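Local coordinates for protein xylooligosaccharide oxidase (Myceliophthora thermophila, PDB 5L6G) that oxidises the C1 hydroxyl of xylooligosaccharides and related sugars to lactones, using a bicovalently bound FAD and reducing oxygen to hydrogen peroxide, at residues H94-F99 / L410-D415; S185-L190 / L195-E200; R373-I378 / F426-G431. All coordinates share one frame; numbering follows the deposited sequence.

Interaction 1 (H94-F99 / L410-D415); sequences HSYASF and LYELYD. With FAD (flavin-adenine dinucleotide), chain D; XYP (beta-D-xylopyranose), chain H.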
# COMPACT_ATOMS: atom_id res chain seq x y z
N HIS A 94 5.91 -7.31 1.96
CA HIS A 94 6.34 -5.90 2.06
C HIS A 94 5.84 -5.09 3.24
O HIS A 94 6.19 -3.93 3.35
CB HIS A 94 6.07 -5.16 0.74
CG HIS A 94 7.20 -5.26 -0.22
ND1 HIS A 94 8.15 -4.26 -0.39
CD2 HIS A 94 7.57 -6.29 -1.01
CE1 HIS A 94 9.05 -4.70 -1.26
NE2 HIS A 94 8.72 -5.92 -1.64
N SER A 95 5.04 -5.66 4.13
CA SER A 95 4.59 -4.89 5.29
C SER A 95 5.78 -4.16 5.93
O SER A 95 6.75 -4.78 6.33
CB SER A 95 3.97 -5.78 6.35
OG SER A 95 3.75 -5.01 7.51
N TYR A 96 5.66 -2.86 6.11
CA TYR A 96 6.72 -2.09 6.76
C TYR A 96 6.89 -2.47 8.25
O TYR A 96 7.89 -2.13 8.90
CB TYR A 96 6.43 -0.61 6.64
CG TYR A 96 6.61 -0.01 5.24
CD1 TYR A 96 6.92 -0.79 4.12
CD2 TYR A 96 6.47 1.34 5.06
CE1 TYR A 96 7.09 -0.21 2.87
CE2 TYR A 96 6.65 1.93 3.82
CZ TYR A 96 6.95 1.15 2.73
OH TYR A 96 7.12 1.73 1.50
N ALA A 97 5.89 -3.15 8.80
CA ALA A 97 5.89 -3.58 10.20
C ALA A 97 6.02 -5.10 10.30
O ALA A 97 5.90 -5.68 11.38
CB ALA A 97 4.60 -3.13 10.86
N SER A 98 6.26 -5.74 9.16
CA SER A 98 6.36 -7.20 9.07
C SER A 98 5.11 -7.89 9.58
O SER A 98 5.19 -9.00 10.14
CB SER A 98 7.60 -7.71 9.83
OG SER A 98 8.81 -7.16 9.31
N PHE A 99 3.95 -7.28 9.34
CA PHE A 99 2.69 -7.88 9.75
C PHE A 99 2.32 -9.19 9.03
O PHE A 99 1.53 -9.96 9.57
CB PHE A 99 1.55 -6.88 9.65
CG PHE A 99 1.61 -5.74 10.65
CD1 PHE A 99 2.26 -5.87 11.89
CD2 PHE A 99 0.95 -4.56 10.37
CE1 PHE A 99 2.27 -4.82 12.80
CE2 PHE A 99 0.95 -3.52 11.27
CZ PHE A 99 1.61 -3.65 12.48
N LEU A 410 -1.67 12.24 0.22
CA LEU A 410 -1.16 11.05 0.86
C LEU A 410 0.35 11.15 0.97
O LEU A 410 1.05 11.56 0.03
CB LEU A 410 -1.55 9.83 0.04
CG LEU A 410 -0.97 8.48 0.37
CD1 LEU A 410 -1.48 8.06 1.74
CD2 LEU A 410 -1.35 7.46 -0.71
N TYR A 411 0.86 10.73 2.11
CA TYR A 411 2.27 10.90 2.41
C TYR A 411 2.92 9.59 2.81
O TYR A 411 2.32 8.79 3.54
CB TYR A 411 2.47 11.84 3.58
CG TYR A 411 1.84 13.21 3.50
CD1 TYR A 411 0.46 13.38 3.63
CD2 TYR A 411 2.62 14.33 3.36
CE1 TYR A 411 -0.12 14.62 3.63
CE2 TYR A 411 2.05 15.60 3.36
CZ TYR A 411 0.68 15.74 3.50
OH TYR A 411 0.10 16.98 3.49
N GLU A 412 4.16 9.42 2.34
CA GLU A 412 5.03 8.39 2.84
C GLU A 412 6.26 9.11 3.40
O GLU A 412 6.88 9.91 2.69
CB GLU A 412 5.47 7.43 1.74
CG GLU A 412 6.27 6.25 2.29
CD GLU A 412 6.77 5.31 1.21
OE1 GLU A 412 6.65 5.63 -0.01
OE2 GLU A 412 7.31 4.25 1.59
N LEU A 413 6.60 8.81 4.65
CA LEU A 413 7.81 9.31 5.28
C LEU A 413 8.67 8.11 5.60
O LEU A 413 8.22 7.16 6.22
CB LEU A 413 7.52 10.11 6.56
CG LEU A 413 6.63 11.37 6.49
CD1 LEU A 413 5.16 11.02 6.47
CD2 LEU A 413 6.91 12.30 7.67
N TYR A 414 9.92 8.14 5.16
CA TYR A 414 10.75 6.95 5.13
C TYR A 414 12.13 7.30 5.63
O TYR A 414 12.74 8.24 5.15
CB TYR A 414 10.83 6.44 3.70
CG TYR A 414 11.17 4.98 3.51
CD1 TYR A 414 10.16 4.02 3.43
CD2 TYR A 414 12.48 4.56 3.33
CE1 TYR A 414 10.46 2.69 3.23
CE2 TYR A 414 12.78 3.22 3.12
CZ TYR A 414 11.75 2.29 3.06
OH TYR A 414 12.01 0.97 2.82
N ASP A 415 12.64 6.51 6.57
CA ASP A 415 13.90 6.84 7.25
C ASP A 415 14.72 5.55 7.29
O ASP A 415 14.44 4.65 8.08
CB ASP A 415 13.57 7.38 8.65
CG ASP A 415 14.79 7.61 9.51
OD1 ASP A 415 15.95 7.57 9.00
OD2 ASP A 415 14.58 7.82 10.75
PA FAD D . 2.54 -8.62 3.25
O1A FAD D . 2.63 -10.01 2.67
O2A FAD D . 3.57 -8.25 4.27
O5B FAD D . 1.07 -8.32 3.73
C5B FAD D . 0.65 -7.07 4.29
C4B FAD D . -0.60 -7.27 5.10
O4B FAD D . -1.64 -7.79 4.26
C3B FAD D . -0.42 -8.28 6.22
O3B FAD D . -1.27 -7.94 7.30
C2B FAD D . -0.90 -9.57 5.61
O2B FAD D . -1.29 -10.55 6.56
C1B FAD D . -2.04 -9.08 4.74
N9A FAD D . -2.26 -9.99 3.62
C8A FAD D . -1.40 -10.40 2.70
N7A FAD D . -1.98 -11.26 1.83
C5A FAD D . -3.25 -11.37 2.24
C6A FAD D . -4.41 -12.14 1.79
N6A FAD D . -4.24 -12.92 0.71
N1A FAD D . -5.55 -12.03 2.51
C2A FAD D . -5.68 -11.23 3.57
N3A FAD D . -4.63 -10.48 4.04
C4A FAD D . -3.43 -10.54 3.41
N1 FAD D . 2.12 1.02 -1.38
C2 FAD D . 1.41 1.88 -2.18
O2 FAD D . 0.22 2.16 -1.85
N3 FAD D . 1.95 2.39 -3.31
C4 FAD D . 3.20 2.09 -3.73
O4 FAD D . 3.72 2.55 -4.78
C4X FAD D . 4.04 1.17 -2.92
N5 FAD D . 5.31 0.81 -3.26
C5X FAD D . 6.07 -0.07 -2.51
C6 FAD D . 7.36 -0.46 -2.88
C7 FAD D . 8.09 -1.34 -2.07
C7M FAD D . 9.49 -1.71 -2.50
C8 FAD D . 7.49 -1.93 -0.82
C8M FAD D . 8.23 -2.94 0.04
C9 FAD D . 6.20 -1.54 -0.48
C9A FAD D . 5.47 -0.62 -1.26
N10 FAD D . 4.16 -0.20 -0.91
C10 FAD D . 3.40 0.67 -1.69
C1' FAD D . 3.49 -0.68 0.29
C2' FAD D . 2.66 -1.90 0.04
O2' FAD D . 1.44 -1.46 -0.58
C3' FAD D . 2.33 -2.47 1.41
O3' FAD D . 3.52 -2.78 2.14
C4' FAD D . 1.49 -3.74 1.21
O4' FAD D . 0.61 -3.90 2.33
C5' FAD D . 2.41 -4.93 1.04
O5' FAD D . 1.68 -6.03 0.49
P FAD D . 2.35 -7.45 0.55
O1P FAD D . 1.39 -8.52 0.13
O2P FAD D . 3.68 -7.41 -0.14
O3P FAD D . 2.77 -7.52 2.10
O1 XYP H . 5.13 4.99 -2.36
C1 XYP H . 6.19 4.09 -2.68
C2 XYP H . 7.04 4.69 -3.79
C3 XYP H . 8.30 3.87 -4.03
C4 XYP H . 9.05 3.66 -2.72
C5 XYP H . 8.11 3.07 -1.65
O2 XYP H . 6.25 4.73 -4.98
O3 XYP H . 9.12 4.48 -5.04
O4 XYP H . 10.11 2.72 -2.91
O5 XYP H . 6.93 3.85 -1.50
O HOH W 1 9.91 0.71 0.60
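The hydroxyl of Y96 is gripped from two directions: Y96 OH donates to E412 OE2 at 2.5 Å and accepts from water 1. The pair sits in the xylose pocket beside the flavin, where a loop of the PCMH-type FAD-binding domain meets strand 409-417 of the antiparallel substrate-side sheet. E412 OE2 lies in the plane of the Y96 ring at its edge, whereas the hydroxyl meets OE2 on its syn side, 32° out of the carboxylate plane. An extended side chain, with E412 CG anti to the backbone N (chi1 -174°), carries the carboxylate across to the loop. Y376 OH makes a further weak hydrogen bond with OE2. The other oxygen, E412 OE1, receives xylose O1 at 2.9 Å, less securely placed because OE1 is modelled too near another sugar atom; Y451, T154 and R272 also bind this xylose.

Y414 adds an offset edge-to-face contact. Its ring edge is directed at the face of Y96, with planes 76° apart and Y414 CE1 3.9 Å from Y96 CZ. Water 1 bridges the two hydroxyls, donating to Y96 OH at 3.1 Å and only weakly to Y414 OH, whose stronger partner is E340.

Two residues before Y96, H94 is one of the two covalent flavin tethers, its ND1 bonded to FAD C8M; the other is C155. The backbone also holds the diphosphate: H94 N reaches FAD O2P at 3.1 Å and S95 N reaches FAD O2A at 3.0 Å. Y96 CE1 itself approaches flavin C9. The loop's shape is fixed by a type I turn from S95 to S98 and by an ST turn, in which S95 OG accepts from A97 N and also, at 2.9 Å, from F99 N.

Interaction 2 (S185-L190 / L195-E200); sequences SADVVL and LVTASE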
# COMPACT_ATOMS: atom_id res chain seq x y z
N SER A 185 -14.21 -9.27 -7.24
CA SER A 185 -14.60 -10.31 -6.30
C SER A 185 -13.36 -10.96 -5.68
O SER A 185 -12.25 -10.83 -6.19
CB SER A 185 -15.49 -11.37 -6.96
OG SER A 185 -14.76 -12.18 -7.87
N ALA A 186 -13.58 -11.67 -4.58
CA ALA A 186 -12.50 -12.36 -3.90
C ALA A 186 -13.06 -13.63 -3.28
O ALA A 186 -14.17 -13.61 -2.74
CB ALA A 186 -11.91 -11.49 -2.80
N ASP A 187 -12.30 -14.71 -3.35
CA ASP A 187 -12.61 -15.91 -2.59
C ASP A 187 -11.81 -15.85 -1.30
O ASP A 187 -10.62 -15.55 -1.32
CB ASP A 187 -12.24 -17.16 -3.36
CG ASP A 187 -13.01 -17.29 -4.67
OD1 ASP A 187 -14.13 -16.74 -4.79
OD2 ASP A 187 -12.46 -17.92 -5.58
N VAL A 188 -12.47 -16.12 -0.18
CA VAL A 188 -11.87 -15.90 1.11
C VAL A 188 -12.02 -17.13 1.98
O VAL A 188 -13.09 -17.75 2.02
CB VAL A 188 -12.55 -14.71 1.84
CG1 VAL A 188 -11.76 -14.31 3.08
CG2 VAL A 188 -12.73 -13.54 0.88
N VAL A 189 -10.94 -17.47 2.66
CA VAL A 189 -10.94 -18.51 3.70
C VAL A 189 -11.12 -17.81 5.03
O VAL A 189 -10.28 -17.01 5.45
CB VAL A 189 -9.60 -19.27 3.72
CG1 VAL A 189 -9.59 -20.34 4.81
CG2 VAL A 189 -9.36 -19.89 2.35
N LEU A 190 -12.23 -18.10 5.70
CA LEU A 190 -12.52 -17.50 7.00
C LEU A 190 -11.80 -18.22 8.14
O LEU A 190 -11.24 -19.29 7.95
CB LEU A 190 -14.03 -17.51 7.24
CG LEU A 190 -14.87 -16.82 6.18
CD1 LEU A 190 -16.35 -16.93 6.53
CD2 LEU A 190 -14.49 -15.37 6.02
N LEU A 195 -15.26 -21.27 3.25
CA LEU A 195 -14.99 -20.52 2.04
C LEU A 195 -16.16 -19.63 1.71
O LEU A 195 -17.32 -20.02 1.84
CB LEU A 195 -14.81 -21.44 0.85
CG LEU A 195 -13.74 -22.48 1.05
CD1 LEU A 195 -13.70 -23.44 -0.12
CD2 LEU A 195 -12.40 -21.77 1.26
N VAL A 196 -15.85 -18.42 1.25
CA VAL A 196 -16.90 -17.53 0.82
C VAL A 196 -16.35 -16.77 -0.35
O VAL A 196 -15.14 -16.63 -0.45
CB VAL A 196 -17.35 -16.53 1.91
CG1 VAL A 196 -18.14 -17.22 3.02
CG2 VAL A 196 -16.17 -15.79 2.48
N THR A 197 -17.23 -16.34 -1.23
CA THR A 197 -16.87 -15.42 -2.28
C THR A 197 -17.54 -14.11 -1.90
O THR A 197 -18.74 -14.09 -1.56
CB THR A 197 -17.34 -15.90 -3.66
OG1 THR A 197 -16.65 -17.11 -4.00
CG2 THR A 197 -17.10 -14.83 -4.73
N ALA A 198 -16.77 -13.04 -1.97
CA ALA A 198 -17.24 -11.70 -1.65
C ALA A 198 -17.25 -10.86 -2.91
O ALA A 198 -16.31 -10.88 -3.70
CB ALA A 198 -16.38 -11.08 -0.58
N SER A 199 -18.34 -10.13 -3.11
CA SER A 199 -18.50 -9.24 -4.25
C SER A 199 -19.58 -8.23 -3.88
O SER A 199 -20.10 -8.23 -2.77
CB SER A 199 -18.91 -10.04 -5.48
OG SER A 199 -20.26 -10.46 -5.39
N GLU A 200 -19.94 -7.36 -4.82
CA GLU A 200 -21.01 -6.41 -4.52
C GLU A 200 -22.35 -7.09 -4.26
O GLU A 200 -23.14 -6.56 -3.49
CB GLU A 200 -21.14 -5.35 -5.61
CG GLU A 200 -20.33 -4.11 -5.27
CD GLU A 200 -20.40 -3.07 -6.36
OE1 GLU A 200 -21.42 -3.01 -7.07
OE2 GLU A 200 -19.41 -2.32 -6.49
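The D187 carboxylate is met from above its plane by T197: the hydroxyl OG1 donates to OD1 at 2.7 Å, from a position 39° out of that plane. The same OD1 forms a salt bridge with R224 of strand 219-229, so two donors hold it. D187 CG and T197 OG1 both lie beside their own backbone N (chi1 -61° and -65°), which leaves the two side chains lying next to each other and pointing the same way. D187 and T197 form a non-hydrogen-bonded pair of the beta hairpin 183-189/195-199, within the FAD-binding PCMH-type domain. On either side of it, A186 with A198 and V188 with V196 are hydrogen-bonded pairs; the bond from V188 N to V196 O, at 2.7 Å, is nearly collinear with the carbonyl. D187 shares its sheet face with V189 and L195, whose V189 CG2 and L195 CD2 touch at 3.7 Å against helix 70-83. On the other face V196 CG2 packs on V188 CB at 3.8 Å, and helix 204-213 covers both valines together with A198. Where the first strand has ended, L190 crosses V196 at about a right angle, bringing L190 CD2 to 3.9 Å from V196 CG2.

Interaction 3 (R373-I378 / F426-G431); sequences RSWYII and FAFLDG. With XYP (beta-D-xylopyranose), chain I; XYP (beta-D-xylopyranose), chain H.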
# COMPACT_ATOMS: atom_id res chain seq x y z
N ARG A 373 20.89 10.17 7.93
CA ARG A 373 20.44 8.93 7.34
C ARG A 373 19.68 9.20 6.06
O ARG A 373 19.21 10.31 5.83
CB ARG A 373 19.51 8.21 8.31
CG ARG A 373 20.16 7.83 9.62
CD ARG A 373 19.21 6.97 10.44
NE ARG A 373 17.99 7.68 10.84
CZ ARG A 373 17.87 8.49 11.89
NH1 ARG A 373 18.93 8.76 12.68
NH2 ARG A 373 16.69 9.06 12.16
N SER A 374 19.54 8.17 5.24
CA SER A 374 18.80 8.26 3.98
C SER A 374 17.28 8.29 4.18
O SER A 374 16.61 7.24 4.17
CB SER A 374 19.13 7.06 3.09
OG SER A 374 20.49 7.03 2.76
N TRP A 375 16.72 9.49 4.26
CA TRP A 375 15.31 9.64 4.42
C TRP A 375 14.69 10.23 3.15
O TRP A 375 15.39 10.83 2.33
CB TRP A 375 15.00 10.50 5.63
CG TRP A 375 15.48 11.90 5.48
CD1 TRP A 375 16.67 12.40 5.89
CD2 TRP A 375 14.79 12.98 4.85
NE1 TRP A 375 16.77 13.72 5.57
CE2 TRP A 375 15.62 14.10 4.92
CE3 TRP A 375 13.54 13.10 4.23
CZ2 TRP A 375 15.25 15.34 4.41
CZ3 TRP A 375 13.17 14.30 3.72
CH2 TRP A 375 14.01 15.42 3.82
N TYR A 376 13.39 10.00 2.96
CA TYR A 376 12.63 10.74 1.94
C TYR A 376 11.22 10.97 2.42
O TYR A 376 10.75 10.32 3.37
CB TYR A 376 12.63 10.03 0.57
CG TYR A 376 11.94 8.68 0.49
CD1 TYR A 376 10.54 8.59 0.41
CD2 TYR A 376 12.67 7.50 0.43
CE1 TYR A 376 9.90 7.35 0.31
CE2 TYR A 376 12.03 6.26 0.31
CZ TYR A 376 10.64 6.21 0.26
OH TYR A 376 9.98 5.00 0.17
N ILE A 377 10.56 11.93 1.78
CA ILE A 377 9.15 12.16 1.95
C ILE A 377 8.48 12.15 0.57
O ILE A 377 8.99 12.74 -0.39
CB ILE A 377 8.85 13.49 2.70
CG1 ILE A 377 7.35 13.67 2.91
CG2 ILE A 377 9.40 14.70 1.96
CD1 ILE A 377 7.01 14.81 3.85
N ILE A 378 7.36 11.45 0.47
CA ILE A 378 6.55 11.51 -0.73
C ILE A 378 5.24 12.19 -0.36
O ILE A 378 4.64 11.87 0.65
CB ILE A 378 6.31 10.12 -1.31
CG1 ILE A 378 7.58 9.61 -1.97
CG2 ILE A 378 5.15 10.14 -2.30
CD1 ILE A 378 7.44 8.21 -2.54
N PHE A 426 13.46 7.14 15.83
CA PHE A 426 12.03 7.29 15.60
C PHE A 426 11.55 8.71 15.85
O PHE A 426 10.59 9.13 15.25
CB PHE A 426 11.24 6.32 16.47
CG PHE A 426 11.74 4.91 16.39
CD1 PHE A 426 11.41 4.13 15.31
CD2 PHE A 426 12.61 4.41 17.36
CE1 PHE A 426 11.88 2.84 15.20
CE2 PHE A 426 13.09 3.12 17.25
CZ PHE A 426 12.74 2.34 16.17
N ALA A 427 12.23 9.43 16.73
CA ALA A 427 11.83 10.80 17.08
C ALA A 427 11.85 11.70 15.84
O ALA A 427 11.11 12.69 15.78
CB ALA A 427 12.74 11.35 18.15
N PHE A 428 12.67 11.36 14.86
CA PHE A 428 12.74 12.18 13.63
C PHE A 428 11.39 12.19 12.89
O PHE A 428 10.74 13.22 12.78
CB PHE A 428 13.91 11.72 12.73
CG PHE A 428 13.80 12.17 11.30
CD1 PHE A 428 13.36 13.45 10.98
CD2 PHE A 428 14.18 11.32 10.26
CE1 PHE A 428 13.24 13.84 9.65
CE2 PHE A 428 14.07 11.73 8.94
CZ PHE A 428 13.60 12.98 8.63
N LEU A 429 10.96 11.06 12.36
CA LEU A 429 9.66 11.05 11.70
C LEU A 429 8.52 11.35 12.66
O LEU A 429 7.53 11.96 12.25
CB LEU A 429 9.40 9.75 10.96
CG LEU A 429 10.37 9.51 9.81
CD1 LEU A 429 9.95 8.26 9.06
CD2 LEU A 429 10.49 10.71 8.88
N ASP A 430 8.64 10.95 13.93
CA ASP A 430 7.57 11.25 14.89
C ASP A 430 7.35 12.75 15.03
O ASP A 430 6.19 13.21 15.09
CB ASP A 430 7.86 10.62 16.27
CG ASP A 430 7.68 9.10 16.27
OD1 ASP A 430 7.18 8.57 15.25
OD2 ASP A 430 8.04 8.44 17.29
N GLY A 431 8.44 13.49 15.11
CA GLY A 431 8.38 14.93 15.27
C GLY A 431 7.82 15.58 14.02
O GLY A 431 7.07 16.55 14.09
O1 XYP I . 9.33 -1.10 15.87
C1 XYP I . 8.74 -0.02 16.54
C2 XYP I . 9.56 0.29 17.79
C3 XYP I . 8.96 1.50 18.47
C4 XYP I . 8.96 2.65 17.49
C5 XYP I . 8.21 2.27 16.23
O2 XYP I . 9.60 -0.83 18.69
O3 XYP I . 9.74 1.88 19.61
O4 XYP I . 8.36 3.77 18.13
O5 XYP I . 8.77 1.09 15.65
O1 XYP H . 5.13 4.99 -2.36
C1 XYP H . 6.19 4.09 -2.68
C2 XYP H . 7.04 4.69 -3.79
C3 XYP H . 8.30 3.87 -4.03
C4 XYP H . 9.05 3.66 -2.72
C5 XYP H . 8.11 3.07 -1.65
O2 XYP H . 6.25 4.73 -4.98
O3 XYP H . 9.12 4.48 -5.04
O4 XYP H . 10.11 2.72 -2.91
O5 XYP H . 6.93 3.85 -1.50
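A T-shaped pair of W375 and F428 packs helix 426-437 against strand 374-381 of the eight-stranded antiparallel sheet that contributes to the xylose pocket. The edge of F428 is directed at the face of the W375 indole: the F428 ring and the five-membered ring have centroids 5.1 Å apart and planes at 75°. F428 CG stands anti to the backbone N (chi1 161°), extending the ring from the helix toward the strand, where F428 CE2 lies 3.7 Å from W375 CB. W432 of the same helix adds a second edge-to-face contact with W375, and A368 of helix 354-368 touches both W375 and F428.

The two segments also line separate sugar sites. Y376 and I378 line the pocket of the active-site xylose, while the F426 ring face carries C4 of a second xylose over its centre, with F426 CD1 3.6 Å from that C4. An alanine in place of F426 would probably leave C4 of the second xylose without the ring face that it packs against.

R373 runs past F428 in the opposite direction. Its NE is committed to a salt bridge with D415, while R373 NH2 lies obliquely to the phenyl ring, 3.9 Å from F428 CD2.

From the N terminus, the loop 94-99 opens interaction 1, which closes only when the chain arrives at 410-415, with 310 residues in between. Nested within that long loop is interaction 2, a local hairpin with four residues between its segments, about 27 Å from interaction 1 between centres. Interaction 3 starts inside the same loop at 373-378 and ends beyond it at 426-431, so interactions 1 and 3 cross. These two touch: strands 374-381 and 409-417 are sheet neighbours, and both contacts reach the active-site xylose. Thus interaction 1 ties the FAD-binding domain to the substrate-side sheet, interaction 3 adds a helix to that sheet, and interaction 2 stays within the FAD-binding domain, across the chain's centre from interaction 3.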